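Metal-dependent phosphohydrolase, HDOD domain-containing (Geobacter sulfurreducens, PDB 3HC1) is of unknown function but binds two iron ions and is probably a metal-dependent phosphohydrolase of the HD type. Local coordinates at residues A[268-271]-A[272-276]. Numbering follows the deposited sequence.
Sequences GVIR and RSLGG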
loop_
_atom_site.group_PDB
_atom_site.type_symbol
_atom_site.label_atom_id
_atom_site.label_comp_id
_atom_site.label_asym_id
_atom_site.label_seq_id
_atom_site.Cartn_x
_atom_site.Cartn_y
_atom_site.Cartn_z
ATOM N N GLY A 268 11.530 8.003 -14.726
ATOM C CA GLY A 268 11.493 7.641 -16.131
ATOM C C GLY A 268 10.330 6.726 -16.532
ATOM O O GLY A 268 9.747 6.876 -17.617
ATOM N N VAL A 269 9.948 5.805 -15.656
ATOM C CA VAL A 269 8.868 4.866 -15.974
ATOM C C VAL A 269 7.531 5.606 -16.045
ATOM O O VAL A 269 6.705 5.386 -16.988
ATOM C CB VAL A 269 8.881 3.664 -14.987
ATOM C CG1 VAL A 269 7.624 2.787 -15.134
ATOM C CG2 VAL A 269 10.155 2.834 -15.273
ATOM N N ILE A 270 7.360 6.550 -15.123
ATOM C CA ILE A 270 6.159 7.397 -15.077
ATOM C C ILE A 270 6.108 8.239 -16.357
ATOM O O ILE A 270 5.065 8.246 -17.003
ATOM C CB ILE A 270 6.112 8.286 -13.818
ATOM C CG1 ILE A 270 5.963 7.416 -12.588
ATOM C CG2 ILE A 270 4.944 9.300 -13.884
ATOM C CD1 ILE A 270 6.213 8.104 -11.264
ATOM N N ARG A 271 7.220 8.896 -16.752
ATOM C CA ARG A 271 7.251 9.661 -18.009
ATOM C C ARG A 271 6.978 8.837 -19.272
ATOM O O ARG A 271 6.345 9.333 -20.181
ATOM C CB ARG A 271 8.593 10.368 -18.252
ATOM C CG ARG A 271 8.837 11.507 -17.354
ATOM C CD ARG A 271 9.886 12.491 -17.875
ATOM N NE ARG A 271 9.857 13.604 -16.938
ATOM C CZ ARG A 271 10.546 13.680 -15.803
ATOM N NH1 ARG A 271 11.425 12.743 -15.473
ATOM N NH2 ARG A 271 10.382 14.740 -15.014
ATOM N N ARG A 272 7.532 7.640 -19.370
ATOM C CA ARG A 272 7.246 6.775 -20.509
ATOM C C ARG A 272 5.752 6.344 -20.493
ATOM O O ARG A 272 5.170 6.146 -21.561
ATOM C CB ARG A 272 8.187 5.565 -20.548
ATOM C CG ARG A 272 7.623 4.324 -19.882
ATOM C CD ARG A 272 8.625 3.191 -19.710
ATOM N NE ARG A 272 8.009 2.033 -19.012
ATOM C CZ ARG A 272 8.703 1.056 -18.411
ATOM N NH1 ARG A 272 10.031 1.096 -18.373
ATOM N NH2 ARG A 272 8.069 0.021 -17.815
ATOM N N SER A 273 5.141 6.210 -19.307
ATOM C CA SER A 273 3.739 5.773 -19.182
ATOM C C SER A 273 2.729 6.915 -19.454
ATOM O O SER A 273 1.615 6.678 -19.913
ATOM C CB SER A 273 3.456 5.168 -17.784
ATOM O OG SER A 273 4.384 4.144 -17.405
ATOM N N LEU A 274 3.121 8.136 -19.121
ATOM C CA LEU A 274 2.273 9.317 -19.202
ATOM C C LEU A 274 2.972 10.304 -20.134
ATOM O O LEU A 274 3.636 11.233 -19.679
ATOM C CB LEU A 274 2.086 9.925 -17.798
ATOM C CG LEU A 274 1.534 8.979 -16.709
ATOM C CD1 LEU A 274 1.481 9.652 -15.302
ATOM C CD2 LEU A 274 0.153 8.422 -17.120
ATOM N N GLY A 275 2.811 10.090 -21.442
ATOM C CA GLY A 275 3.507 10.877 -22.478
ATOM C C GLY A 275 3.393 12.401 -22.350
ATOM O O GLY A 275 4.353 13.136 -22.652
ATOM N N GLY A 276 2.227 12.873 -21.899
ATOM C CA GLY A 276 1.970 14.312 -21.729
ATOM C C GLY A 276 2.333 14.919 -20.367
ATOM O O GLY A 276 2.335 16.142 -20.226
#
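V269 and R272, three residues apart on helix 266-273, run alongside each other, the guanidinium of R272 spread over the two methyls of V269. V269 CG2 comes within 3.6 Å of R272 NH1, while V269 CG1 lies against one face of the group, nearer its outer atoms than its centre. R272 gets there on a straight aliphatic arm, after a first torsion of 94° that is neither staggered nor eclipsed. Its NE turns to a partner outside the turn, the carbonyl O of K226, in the loop before helix 229-243. A leucine in place of R272 would probably cost K226 O its guanidinium donor and take the flat face away from the valine methyls. One residue further along, the last helical turn closes on S273. V269 O accepts S273 N at 2.9 Å, and S273 OG lies 2.7 Å from V269 O; the hydroxyl also has K226 O within reach and is hydrogen-bonded with A228 N. L274, where the backbone quits the helix, still gives its N-H to I270 O (L274 N to I270 O 2.9 Å), and L274 CD1 packs against I270 CG2 at 3.8 Å. The turn thus spends carbonyls on backbone amides, and its arginine exemplifies a residue serving at once as apolar cover and polar link.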